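Sigma regulatory family protein-PP2C phosphatase (Chlamydia trachomatis serovar L2, PDB 6MAB) probably works as a membrane-bound PP2C-type phosphatase of a sigma regulatory pathway, its periplasmic sensor domain, the part crystallised, being linked to TCA cycle intermediates. Local coordinates at residues 22-27 and 157-162; 29-34 and 153-158; 104-109 and 116-121; 241-246 and 264-269. All blocks are in the same frame, centred on the assembly; numbering follows the deposited sequence.

Four contacts sample the two alpha/beta modules of this periplasmic domain; helix 2-31 runs along the second-sheet module and ends at the junction with the first. Contacts 1 and 2, with centres about 9 Å apart, both join helix 2-31 to helix 153-160, the connection from the first antiparallel sheet to the second. Contact 3 lies at strand 113-119, an outer strand of the first sheet, and along the chain is nested inside the loops that contacts 1 and 2 close. Contact 4 follows them in sequence and belongs to the second sheet and C-terminal helix 262-267, its centre about 34 Å from that of contact 3. Such a double module with a long N-terminal helix resembles the dCACHE sensors, consistent with signalling across a membrane.

Contact 1 of 4, residues 22-27 and 157-162; sequences LFKAHT and NGLLAA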
loop_
_atom_site.group_PDB
_atom_site.type_symbol
_atom_site.label_atom_id
_atom_site.label_comp_id
_atom_site.label_asym_id
_atom_site.label_seq_id
_atom_site.Cartn_x
_atom_site.Cartn_y
_atom_site.Cartn_z
ATOM N N LEU A 22 2.823 12.771 -9.004
ATOM C CA LEU A 22 1.620 13.397 -8.478
ATOM C C LEU A 22 0.377 12.847 -9.146
ATOM O O LEU A 22 -0.640 12.635 -8.479
ATOM C CB LEU A 22 1.689 14.912 -8.658
ATOM C CG LEU A 22 2.834 15.641 -7.945
ATOM C CD1 LEU A 22 2.752 17.138 -8.218
ATOM C CD2 LEU A 22 2.831 15.370 -6.448
ATOM N N PHE A 23 0.420 12.623 -10.460
ATOM C CA PHE A 23 -0.747 12.064 -11.132
ATOM C C PHE A 23 -1.047 10.671 -10.623
ATOM O O PHE A 23 -2.214 10.305 -10.424
ATOM C CB PHE A 23 -0.550 12.019 -12.648
ATOM C CG PHE A 23 -1.581 11.180 -13.357
ATOM C CD1 PHE A 23 -2.751 11.752 -13.823
ATOM C CD2 PHE A 23 -1.389 9.822 -13.542
ATOM C CE1 PHE A 23 -3.705 10.985 -14.459
ATOM C CE2 PHE A 23 -2.340 9.049 -14.178
ATOM C CZ PHE A 23 -3.501 9.636 -14.640
ATOM N N LYS A 24 -0.004 9.855 -10.450
ATOM C CA LYS A 24 -0.227 8.491 -9.986
ATOM C C LYS A 24 -0.737 8.480 -8.553
ATOM O O LYS A 24 -1.633 7.694 -8.212
ATOM C CB LYS A 24 1.068 7.677 -10.145
ATOM C CG LYS A 24 1.511 7.536 -11.606
ATOM C CD LYS A 24 2.912 6.936 -11.716
ATOM C CE LYS A 24 3.510 7.051 -13.110
ATOM N NZ LYS A 24 2.826 6.199 -14.096
ATOM N N ALA A 25 -0.197 9.368 -7.710
ATOM C CA ALA A 25 -0.678 9.516 -6.342
ATOM C C ALA A 25 -2.152 9.884 -6.319
ATOM O O ALA A 25 -2.926 9.335 -5.534
ATOM C CB ALA A 25 0.136 10.586 -5.608
ATOM N N HIS A 26 -2.551 10.838 -7.162
ATOM C CA HIS A 26 -3.942 11.262 -7.187
ATOM C C HIS A 26 -4.848 10.122 -7.619
ATOM O O HIS A 26 -5.940 9.937 -7.063
ATOM C CB HIS A 26 -4.087 12.459 -8.122
ATOM C CG HIS A 26 -5.507 12.833 -8.408
ATOM N ND1 HIS A 26 -6.262 13.602 -7.549
ATOM C CD2 HIS A 26 -6.313 12.538 -9.456
ATOM C CE1 HIS A 26 -7.470 13.770 -8.059
ATOM N NE2 HIS A 26 -7.526 13.134 -9.214
ATOM N N THR A 27 -4.397 9.316 -8.585
ATOM C CA THR A 27 -5.187 8.166 -9.008
ATOM C C THR A 27 -5.404 7.206 -7.845
ATOM O O THR A 27 -6.524 6.747 -7.594
ATOM C CB THR A 27 -4.499 7.466 -10.187
ATOM O OG1 THR A 27 -4.416 8.368 -11.301
ATOM C CG2 THR A 27 -5.283 6.233 -10.622
ATOM N N ASN A 157 -0.881 -2.436 -12.410
ATOM C CA ASN A 157 -0.388 -2.833 -13.726
ATOM C C ASN A 157 -0.355 -1.637 -14.663
ATOM O O ASN A 157 0.640 -1.409 -15.359
ATOM C CB ASN A 157 -1.235 -3.950 -14.330
ATOM C CG ASN A 157 -1.034 -5.274 -13.624
ATOM O OD1 ASN A 157 -0.215 -5.376 -12.710
ATOM N ND2 ASN A 157 -1.821 -6.276 -14.001
ATOM N N GLY A 158 -1.428 -0.849 -14.677
ATOM C CA GLY A 158 -1.459 0.313 -15.551
ATOM C C GLY A 158 -0.574 1.451 -15.073
ATOM O O GLY A 158 0.078 2.117 -15.883
ATOM N N LEU A 159 -0.567 1.716 -13.762
ATOM C CA LEU A 159 0.232 2.823 -13.237
ATOM C C LEU A 159 1.727 2.549 -13.310
ATOM O O LEU A 159 2.528 3.492 -13.394
ATOM C CB LEU A 159 -0.175 3.131 -11.809
ATOM C CG LEU A 159 -1.563 3.749 -11.614
ATOM C CD1 LEU A 159 -1.856 3.898 -10.129
ATOM C CD2 LEU A 159 -1.663 5.106 -12.288
ATOM N N LEU A 160 2.134 1.279 -13.286
ATOM C CA LEU A 160 3.548 0.947 -13.387
ATOM C C LEU A 160 3.991 0.653 -14.818
ATOM O O LEU A 160 5.191 0.480 -15.070
ATOM C CB LEU A 160 3.859 -0.256 -12.473
ATOM C CG LEU A 160 4.200 0.084 -11.021
ATOM C CD1 LEU A 160 3.183 0.982 -10.419
ATOM C CD2 LEU A 160 4.335 -1.226 -10.197
ATOM N N ALA A 161 3.060 0.588 -15.767
ATOM C CA ALA A 161 3.438 0.383 -17.156
ATOM C C ALA A 161 4.275 1.557 -17.658
ATOM O O ALA A 161 4.050 2.711 -17.283
ATOM C CB ALA A 161 2.192 0.215 -18.021
ATOM N N ALA A 162 5.244 1.253 -18.523
ATOM C CA ALA A 162 6.143 2.250 -19.099
ATOM C C ALA A 162 6.514 1.793 -20.514
ATOM O O ALA A 162 7.630 1.373 -20.800
ATOM C CB ALA A 162 7.390 2.446 -18.229
#
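Residues 22-27 and 157-162 form a helix-helix contact in which Leu159 packs against Lys24, Thr27 and, more distantly, Phe23, while the Lys24 ammonium bonds to the Leu159 carbonyl. It sits in the C-terminal half of helix 2-31, beside the last turn of the short helix 153-160. The lysine does two jobs. Its CG lies 4.1 Å from Leu159 CD2 as the two side chains run antiparallel alongside each other, and its NZ donates to Leu159 O at 2.8 Å. NZ lies in the carbonyl plane, on a lone pair, with a C=O...N angle of 145°. The aliphatic chain runs extended until its last bond, where a turn (chi4 -69°) swings NZ onto the oxygen. A carbonyl near the C-terminal end of a helix is a natural acceptor, and the helix dipole would probably strengthen its pull on a positive charge; Thr170 OG1 adds a weak hydrogen bond to the same oxygen.

Helix 153-160 carries the chain from strand 142-151 of the first antiparallel sheet to strand 169-174 of the second, so the bond fastens this connection to the long N-terminal helix, in a two-module layout that resembles dCACHE sensors. Thr27 meets Leu159 tip to tip, CG2 standing 4.1 Å from CD2. Its methyl, anti to the backbone N, is the branch turned to the leucine, whereas OG1 lies over one face of the Phe23 ring. That ring is the more solvent-exposed member, touching Leu159 CD2 obliquely through CE2 at 4.4 Å.

Contact 2 of 4, residues 29-34 and 153-158; sequences QQTIPL and NYLLNG
Leu155 drives its two methyls against Thr31 and Ile32, fixing the end of helix 2-31 to helix 153-160 at the junction of two modules whose layout resembles that of dCACHE sensors. Thr31 and Leu155 pass side by side, pointing opposite ways: CD2 of the leucine lies 3.3 Å from Thr31 OG1 and 3.6 Å from Thr31 CB. The other methyl, Leu155 CD1, is only 3.3 Å from Ile32 CD1, tighter than an ordinary van der Waals contact, so this spot is either slightly strained or imperfectly placed. Branched aliphatic chains suit such a buried meeting, and Ile32 also packs on Met252 and on Ala115 of strand 113-119.

Although its hydroxyl faces the leucine methyls, Thr31 has a polar partner, because OG1 bonds to Thr27 O one turn earlier. With chi1 at 54° the oxygen sits between the backbone N and the carbonyl carbon, and the small residue can fold it back onto its own helix. Beyond Ile32 the chain bends: Pro33 centres an inverse gamma turn, closed by Leu34 N to Ile32 O at 2.8 Å, and Leu34 then takes the N-cap position of helix 35-45. On the other side Asp151 OD1 accepts from Asn153 N at the start of helix 153-160.

The exposed Tyr154 lays a ring face over Leu155 CG, and its OH reaches Thr31 O through one water, 2.6 Å from that OH and 2.8 Å from the carbonyl oxygen, to which the water donates.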
loop_
_atom_site.group_PDB
_atom_site.type_symbol
_atom_site.label_atom_id
_atom_site.label_comp_id
_atom_site.label_asym_id
_atom_site.label_seq_id
_atom_site.Cartn_x
_atom_site.Cartn_y
_atom_site.Cartn_z
ATOM N N GLN A 29 -5.301 7.928 -4.666
ATOM C CA GLN A 29 -6.165 8.543 -3.661
ATOM C C GLN A 29 -7.636 8.415 -4.033
ATOM O O GLN A 29 -8.501 8.324 -3.149
ATOM C CB GLN A 29 -5.776 10.009 -3.472
ATOM C CG GLN A 29 -4.498 10.212 -2.677
ATOM C CD GLN A 29 -3.906 11.608 -2.838
ATOM O OE1 GLN A 29 -4.445 12.455 -3.554
ATOM N NE2 GLN A 29 -2.785 11.848 -2.169
ATOM N N GLN A 30 -7.933 8.386 -5.332
ATOM C CA GLN A 30 -9.301 8.275 -5.803
ATOM C C GLN A 30 -9.806 6.835 -5.831
ATOM O O GLN A 30 -11.028 6.616 -5.791
ATOM C CB GLN A 30 -9.403 8.892 -7.198
ATOM C CG GLN A 30 -9.113 10.389 -7.230
ATOM C CD GLN A 30 -9.979 11.153 -6.231
ATOM O OE1 GLN A 30 -9.476 11.929 -5.422
ATOM N NE2 GLN A 30 -11.285 10.911 -6.273
ATOM N N THR A 31 -8.903 5.846 -5.836
ATOM C CA THR A 31 -9.277 4.459 -6.072
ATOM C C THR A 31 -9.064 3.526 -4.884
ATOM O O THR A 31 -9.771 2.523 -4.783
ATOM C CB THR A 31 -8.489 3.899 -7.264
ATOM O OG1 THR A 31 -7.091 4.086 -7.045
ATOM C CG2 THR A 31 -8.880 4.612 -8.543
ATOM N N ILE A 32 -8.123 3.809 -3.985
ATOM C CA ILE A 32 -7.874 2.888 -2.868
ATOM C C ILE A 32 -8.777 3.110 -1.649
ATOM O O ILE A 32 -9.407 2.142 -1.178
ATOM C CB ILE A 32 -6.397 2.945 -2.461
ATOM C CG1 ILE A 32 -5.511 2.466 -3.615
ATOM C CG2 ILE A 32 -6.159 2.086 -1.211
ATOM C CD1 ILE A 32 -5.716 1.051 -4.048
ATOM N N PRO A 33 -8.865 4.332 -1.065
ATOM C CA PRO A 33 -9.516 4.496 0.246
ATOM C C PRO A 33 -11.032 4.638 0.146
ATOM O O PRO A 33 -11.621 5.670 0.513
ATOM C CB PRO A 33 -8.824 5.752 0.785
ATOM C CG PRO A 33 -8.631 6.606 -0.442
ATOM C CD PRO A 33 -8.296 5.609 -1.542
ATOM N N LEU A 34 -11.674 3.572 -0.333
ATOM C CA LEU A 34 -13.122 3.506 -0.533
ATOM C C LEU A 34 -13.850 2.846 0.645
ATOM O O LEU A 34 -14.942 2.269 0.466
ATOM C CB LEU A 34 -13.419 2.768 -1.828
ATOM C CG LEU A 34 -12.787 3.404 -3.077
ATOM C CD1 LEU A 34 -13.154 2.601 -4.324
ATOM C CD2 LEU A 34 -13.188 4.873 -3.229
ATOM N N ASN A 153 -3.715 -5.286 -8.655
ATOM C CA ASN A 153 -3.154 -5.381 -9.997
ATOM C C ASN A 153 -3.932 -4.527 -10.997
ATOM O O ASN A 153 -3.329 -3.945 -11.901
ATOM C CB ASN A 153 -3.052 -6.835 -10.466
ATOM C CG ASN A 153 -4.352 -7.638 -10.376
ATOM O OD1 ASN A 153 -5.426 -7.137 -10.056
ATOM N ND2 ASN A 153 -4.233 -8.929 -10.693
ATOM N N TYR A 154 -5.259 -4.421 -10.842
ATOM C CA TYR A 154 -6.052 -3.636 -11.787
ATOM C C TYR A 154 -5.685 -2.151 -11.760
ATOM O O TYR A 154 -5.961 -1.430 -12.733
ATOM C CB TYR A 154 -7.550 -3.821 -11.499
ATOM C CG TYR A 154 -8.028 -3.081 -10.271
ATOM C CD1 TYR A 154 -7.790 -3.558 -8.992
ATOM C CD2 TYR A 154 -8.726 -1.884 -10.406
ATOM C CE1 TYR A 154 -8.242 -2.859 -7.871
ATOM C CE2 TYR A 154 -9.185 -1.196 -9.308
ATOM C CZ TYR A 154 -8.945 -1.682 -8.042
ATOM O OH TYR A 154 -9.390 -0.976 -6.940
ATOM N N LEU A 155 -5.047 -1.686 -10.691
ATOM C CA LEU A 155 -4.504 -0.333 -10.610
ATOM C C LEU A 155 -3.030 -0.278 -10.940
ATOM O O LEU A 155 -2.601 0.490 -11.798
ATOM C CB LEU A 155 -4.688 0.220 -9.209
ATOM C CG LEU A 155 -6.108 0.536 -8.787
ATOM C CD1 LEU A 155 -6.145 0.626 -7.270
ATOM C CD2 LEU A 155 -6.552 1.854 -9.448
ATOM N N LEU A 156 -2.233 -1.106 -10.265
ATOM C CA LEU A 156 -0.797 -0.975 -10.405
ATOM C C LEU A 156 -0.272 -1.428 -11.762
ATOM O O LEU A 156 0.737 -0.878 -12.229
ATOM C CB LEU A 156 -0.091 -1.739 -9.288
ATOM C CG LEU A 156 -0.349 -1.168 -7.903
ATOM C CD1 LEU A 156 0.579 -1.824 -6.883
ATOM C CD2 LEU A 156 -0.203 0.366 -7.837
ATOM N N ASN A 157 -0.881 -2.436 -12.410
ATOM C CA ASN A 157 -0.388 -2.833 -13.726
ATOM C C ASN A 157 -0.355 -1.637 -14.663
ATOM O O ASN A 157 0.640 -1.409 -15.359
ATOM C CB ASN A 157 -1.235 -3.950 -14.330
ATOM C CG ASN A 157 -1.034 -5.274 -13.624
ATOM O OD1 ASN A 157 -0.215 -5.376 -12.710
ATOM N ND2 ASN A 157 -1.821 -6.276 -14.001
ATOM N N GLY A 158 -1.428 -0.849 -14.677
ATOM C CA GLY A 158 -1.459 0.313 -15.551
ATOM C C GLY A 158 -0.574 1.451 -15.073
ATOM O O GLY A 158 0.078 2.117 -15.883
HETATM O O HOH W 1 -11.017 1.091 -6.804
#

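Contact 3 of 4, residues 104-109 and 116-121; sequences EIFLSD and TLRHSG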
loop_
_atom_site.group_PDB
_atom_site.type_symbol
_atom_site.label_atom_id
_atom_site.label_comp_id
_atom_site.label_asym_id
_atom_site.label_seq_id
_atom_site.Cartn_x
_atom_site.Cartn_y
_atom_site.Cartn_z
ATOM N N GLU A 104 -3.125 -8.651 12.450
ATOM C CA GLU A 104 -3.637 -8.157 11.179
ATOM C C GLU A 104 -4.298 -6.788 11.318
ATOM O O GLU A 104 -4.393 -6.042 10.335
ATOM C CB GLU A 104 -4.644 -9.169 10.604
ATOM C CG GLU A 104 -4.049 -10.435 9.982
ATOM C CD GLU A 104 -3.663 -11.534 10.988
ATOM O OE1 GLU A 104 -3.792 -11.351 12.225
ATOM O OE2 GLU A 104 -3.234 -12.609 10.519
ATOM N N ILE A 105 -4.795 -6.455 12.498
ATOM C CA ILE A 105 -5.528 -5.204 12.702
ATOM C C ILE A 105 -4.545 -4.147 13.166
ATOM O O ILE A 105 -3.851 -4.338 14.161
ATOM C CB ILE A 105 -6.650 -5.384 13.737
ATOM C CG1 ILE A 105 -7.703 -6.381 13.259
ATOM C CG2 ILE A 105 -7.317 -4.040 14.090
ATOM C CD1 ILE A 105 -8.410 -6.033 11.977
ATOM N N PHE A 106 -4.507 -3.012 12.481
ATOM C CA PHE A 106 -3.628 -1.894 12.764
ATOM C C PHE A 106 -4.397 -0.602 13.015
ATOM O O PHE A 106 -3.765 0.453 13.096
ATOM C CB PHE A 106 -2.662 -1.636 11.590
ATOM C CG PHE A 106 -2.252 -2.868 10.814
ATOM C CD1 PHE A 106 -1.587 -3.909 11.432
ATOM C CD2 PHE A 106 -2.493 -2.955 9.447
ATOM C CE1 PHE A 106 -1.193 -5.021 10.713
ATOM C CE2 PHE A 106 -2.100 -4.069 8.725
ATOM C CZ PHE A 106 -1.446 -5.102 9.364
ATOM N N LEU A 107 -5.723 -0.648 13.039
ATOM C CA LEU A 107 -6.576 0.536 13.169
ATOM C C LEU A 107 -6.864 0.840 14.639
ATOM O O LEU A 107 -7.370 -0.018 15.371
ATOM C CB LEU A 107 -7.874 0.288 12.417
ATOM C CG LEU A 107 -8.998 1.358 12.482
ATOM C CD1 LEU A 107 -8.553 2.631 11.837
ATOM C CD2 LEU A 107 -10.249 0.870 11.815
ATOM N N SER A 108 -6.590 2.069 15.063
ATOM C CA SER A 108 -6.821 2.429 16.455
ATOM C C SER A 108 -8.274 2.848 16.652
ATOM O O SER A 108 -9.014 3.083 15.692
ATOM C CB SER A 108 -5.865 3.540 16.894
ATOM O OG SER A 108 -6.240 4.788 16.348
ATOM N N ASP A 109 -8.691 2.924 17.920
ATOM C CA ASP A 109 -10.091 3.225 18.200
ATOM C C ASP A 109 -10.443 4.682 17.954
ATOM O O ASP A 109 -11.631 5.022 17.974
ATOM C CB ASP A 109 -10.465 2.840 19.643
ATOM C CG ASP A 109 -9.747 3.677 20.706
ATOM O OD1 ASP A 109 -8.811 4.444 20.386
ATOM O OD2 ASP A 109 -10.136 3.559 21.887
ATOM N N THR A 116 -4.331 1.078 3.248
ATOM C CA THR A 116 -2.903 1.026 2.973
ATOM C C THR A 116 -2.638 -0.103 1.992
ATOM O O THR A 116 -3.556 -0.786 1.547
ATOM C CB THR A 116 -2.116 0.901 4.268
ATOM O OG1 THR A 116 -0.723 1.096 4.007
ATOM C CG2 THR A 116 -2.370 -0.427 4.962
ATOM N N LEU A 117 -1.376 -0.231 1.595
ATOM C CA LEU A 117 -0.939 -1.311 0.720
ATOM C C LEU A 117 0.020 -2.215 1.468
ATOM O O LEU A 117 0.890 -1.734 2.201
ATOM C CB LEU A 117 -0.246 -0.762 -0.512
ATOM C CG LEU A 117 -1.088 0.181 -1.372
ATOM C CD1 LEU A 117 -0.245 0.761 -2.505
ATOM C CD2 LEU A 117 -2.298 -0.511 -1.931
ATOM N N ARG A 118 -0.143 -3.532 1.263
ATOM C CA ARG A 118 0.743 -4.543 1.840
ATOM C C ARG A 118 0.983 -5.618 0.790
ATOM O O ARG A 118 0.131 -5.905 -0.051
ATOM C CB ARG A 118 0.175 -5.206 3.115
ATOM C CG ARG A 118 -0.086 -4.238 4.283
ATOM C CD ARG A 118 1.216 -3.611 4.774
ATOM N NE ARG A 118 0.998 -2.552 5.782
ATOM C CZ ARG A 118 0.994 -2.770 7.084
ATOM N NH1 ARG A 118 1.177 -3.996 7.553
ATOM N NH2 ARG A 118 0.833 -1.760 7.927
ATOM N N HIS A 119 2.168 -6.197 0.835
ATOM C CA HIS A 119 2.480 -7.337 -0.009
ATOM C C HIS A 119 1.845 -8.573 0.607
ATOM O O HIS A 119 1.866 -8.746 1.819
ATOM C CB HIS A 119 3.990 -7.503 -0.098
ATOM C CG HIS A 119 4.445 -8.317 -1.256
ATOM N ND1 HIS A 119 4.332 -9.692 -1.285
ATOM C CD2 HIS A 119 5.051 -7.961 -2.413
ATOM C CE1 HIS A 119 4.827 -10.143 -2.422
ATOM N NE2 HIS A 119 5.269 -9.115 -3.125
ATOM N N SER A 120 1.281 -9.436 -0.232
ATOM C CA SER A 120 0.597 -10.615 0.280
ATOM C C SER A 120 1.556 -11.661 0.825
ATOM O O SER A 120 1.125 -12.563 1.550
ATOM C CB SER A 120 -0.227 -11.255 -0.827
ATOM O OG SER A 120 0.638 -11.764 -1.811
ATOM N N GLY A 121 2.830 -11.579 0.471
ATOM C CA GLY A 121 3.803 -12.583 0.826
ATOM C C GLY A 121 4.077 -13.603 -0.255
ATOM O O GLY A 121 5.017 -14.390 -0.112
#
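Phe106 and Arg118 stack across this contact, the guanidinium lying nearly flat on the ring with planes 22° apart and centres 4.3 Å apart. Phe106 was deposited in two conformers, so the details hold for the one described and are doubtful for the other. The cation-pi geometry is off-centre: Arg118 CZ stands 33° off the ring normal, and the closest pair is Phe106 CZ to Arg118 NH1 at 3.4 Å. NH2 hangs over the same face, toward the CE2 and CD2 side.

The arginine chain is kinked at its second torsion (chi2 -64°), which brings the guanidinium round to the phenylalanine while NH1 still donates to Phe205 O. Being flat and carrying several N-H groups, the guanidinium can stack and donate at once. Arg118 belongs to strand 113-119, an outer strand of a five-stranded antiparallel sheet whose order, 2-1-5-4-3, is that of PAS-like domains, and Phe106 to the loop that leads into it. The second face of the Phe106 ring lies above Glu104 O, an oxygen that accepts from Gln131 NE2, while Gln131 OE1 takes the N-H of Phe106.

Contact 4 of 4, residues 241-246 and 264-269; sequences EMWGYI and IIFASL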
loop_
_atom_site.group_PDB
_atom_site.type_symbol
_atom_site.label_atom_id
_atom_site.label_comp_id
_atom_site.label_asym_id
_atom_site.label_seq_id
_atom_site.Cartn_x
_atom_site.Cartn_y
_atom_site.Cartn_z
ATOM N N GLU A 241 22.504 4.079 -14.501
ATOM C CA GLU A 241 22.183 5.170 -13.578
ATOM C C GLU A 241 20.765 5.711 -13.808
ATOM O O GLU A 241 20.381 6.013 -14.943
ATOM C CB GLU A 241 23.193 6.307 -13.732
ATOM N N MET A 242 20.011 5.839 -12.712
ATOM C CA MET A 242 18.633 6.314 -12.686
ATOM C C MET A 242 18.552 7.586 -11.856
ATOM O O MET A 242 19.278 7.753 -10.877
ATOM C CB MET A 242 17.672 5.291 -12.034
ATOM C CG MET A 242 17.820 3.868 -12.522
ATOM S SD MET A 242 17.589 3.742 -14.292
ATOM C CE MET A 242 15.883 3.869 -14.496
ATOM N N TRP A 243 17.630 8.467 -12.222
ATOM C CA TRP A 243 17.207 9.552 -11.356
ATOM C C TRP A 243 15.736 9.334 -11.020
ATOM O O TRP A 243 14.995 8.768 -11.824
ATOM C CB TRP A 243 17.393 10.907 -12.030
ATOM C CG TRP A 243 18.785 11.499 -11.919
ATOM C CD1 TRP A 243 19.946 10.845 -11.607
ATOM C CD2 TRP A 243 19.142 12.866 -12.119
ATOM N NE1 TRP A 243 21.002 11.727 -11.600
ATOM C CE2 TRP A 243 20.533 12.975 -11.919
ATOM C CE3 TRP A 243 18.417 14.014 -12.448
ATOM C CZ2 TRP A 243 21.208 14.188 -12.021
ATOM C CZ3 TRP A 243 19.092 15.210 -12.556
ATOM C CH2 TRP A 243 20.468 15.291 -12.353
ATOM N N GLY A 244 15.316 9.786 -9.835
ATOM C CA GLY A 244 13.949 9.563 -9.407
ATOM C C GLY A 244 13.433 10.655 -8.499
ATOM O O GLY A 244 14.158 11.566 -8.119
ATOM N N TYR A 245 12.128 10.558 -8.186
ATOM C CA TYR A 245 11.425 11.483 -7.308
ATOM C C TYR A 245 10.548 10.673 -6.359
ATOM O O TYR A 245 9.850 9.769 -6.802
ATOM C CB TYR A 245 10.533 12.453 -8.112
ATOM C CG TYR A 245 9.774 13.431 -7.258
ATOM C CD1 TYR A 245 10.373 14.589 -6.810
ATOM C CD2 TYR A 245 8.451 13.196 -6.893
ATOM C CE1 TYR A 245 9.685 15.500 -6.031
ATOM C CE2 TYR A 245 7.754 14.099 -6.112
ATOM C CZ TYR A 245 8.384 15.239 -5.678
ATOM O OH TYR A 245 7.704 16.127 -4.899
ATOM N N ILE A 246 10.565 11.004 -5.075
ATOM C CA ILE A 246 9.766 10.285 -4.080
ATOM C C ILE A 246 8.662 11.195 -3.576
ATOM O O ILE A 246 8.930 12.265 -3.007
ATOM C CB ILE A 246 10.610 9.790 -2.901
ATOM C CG1 ILE A 246 11.658 8.801 -3.383
ATOM C CG2 ILE A 246 9.717 9.117 -1.870
ATOM C CD1 ILE A 246 12.706 8.489 -2.320
ATOM N N ILE A 264 18.184 9.389 -20.344
ATOM C CA ILE A 264 16.935 9.832 -20.966
ATOM C C ILE A 264 16.522 11.183 -20.400
ATOM O O ILE A 264 16.136 12.099 -21.139
ATOM C CB ILE A 264 15.850 8.753 -20.752
ATOM C CG1 ILE A 264 16.223 7.482 -21.537
ATOM C CG2 ILE A 264 14.486 9.264 -21.142
ATOM C CD1 ILE A 264 15.293 6.283 -21.340
ATOM N N ILE A 265 16.630 11.342 -19.082
ATOM C CA ILE A 265 16.366 12.635 -18.456
ATOM C C ILE A 265 17.211 13.712 -19.116
ATOM O O ILE A 265 16.714 14.771 -19.509
ATOM C CB ILE A 265 16.641 12.559 -16.940
ATOM C CG1 ILE A 265 15.644 11.619 -16.255
ATOM C CG2 ILE A 265 16.639 13.964 -16.315
ATOM C CD1 ILE A 265 14.201 12.101 -16.297
ATOM N N PHE A 266 18.507 13.458 -19.258
ATOM C CA PHE A 266 19.397 14.481 -19.777
ATOM C C PHE A 266 19.197 14.725 -21.265
ATOM O O PHE A 266 19.558 15.790 -21.751
ATOM C CB PHE A 266 20.858 14.100 -19.475
ATOM C CG PHE A 266 21.309 14.545 -18.103
ATOM C CD1 PHE A 266 20.655 14.110 -16.975
ATOM C CD2 PHE A 266 22.358 15.432 -17.946
ATOM C CE1 PHE A 266 21.042 14.524 -15.721
ATOM C CE2 PHE A 266 22.742 15.846 -16.685
ATOM C CZ PHE A 266 22.067 15.380 -15.571
ATOM N N ALA A 267 18.614 13.774 -21.995
ATOM C CA ALA A 267 18.388 13.980 -23.417
ATOM C C ALA A 267 17.438 15.143 -23.660
ATOM O O ALA A 267 17.441 15.714 -24.761
ATOM C CB ALA A 267 17.834 12.710 -24.072
ATOM N N SER A 268 16.631 15.497 -22.652
ATOM C CA SER A 268 15.749 16.666 -22.746
ATOM C C SER A 268 16.514 17.966 -22.875
ATOM O O SER A 268 15.905 19.001 -23.183
ATOM C CB SER A 268 14.840 16.773 -21.512
ATOM O OG SER A 268 13.937 15.691 -21.450
ATOM N N LEU A 269 17.822 17.958 -22.632
ATOM C CA LEU A 269 18.595 19.179 -22.827
ATOM C C LEU A 269 18.645 19.593 -24.290
ATOM O O LEU A 269 18.819 20.784 -24.572
ATOM C CB LEU A 269 20.020 19.011 -22.295
ATOM C CG LEU A 269 20.169 18.842 -20.784
ATOM C CD1 LEU A 269 21.579 18.372 -20.457
ATOM C CD2 LEU A 269 19.877 20.152 -20.079
#
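Trp243 receives the edge of Phe266 on the face of its six-membered ring, a T-shaped aromatic pair with planes at 80° and centroids 5.0 Å apart. This is the tight part of the contact. Phe266 CE1 comes to 3.5 Å from Trp243 CH2, and the neighbouring Phe266 CZ stands 3.6 Å from the same carbon, so the phenyl edge settles toward the outer corner of the indole, not over its middle. Edge-to-face geometry sets the weakly positive ring hydrogens of one group on the pi cloud of the other, which suits two large aromatics crossing at about a right angle.

The second meeting is looser. Ile265, one residue earlier on helix 262-267, approaches obliquely, its CG2 4.3 Å from Trp243 CE3. Yet Ile265 is the buried member, whereas both aromatic residues are only partly covered within the chain; tightness and burial therefore do not coincide here.

Trp243 lies on strand 240-249 of the second antiparallel sheet, where it pairs through its backbone with Glu260 of strand 254-261, and that strand runs directly into the helix. The contact thus folds the C-terminal helix back over the sheet next to which it arises, in the module that probably lies nearer the membrane. The indole is broad enough to touch Thr14 of helix 2-31 as well, while farther along Leu269 reaches Thr9 of that same long helix.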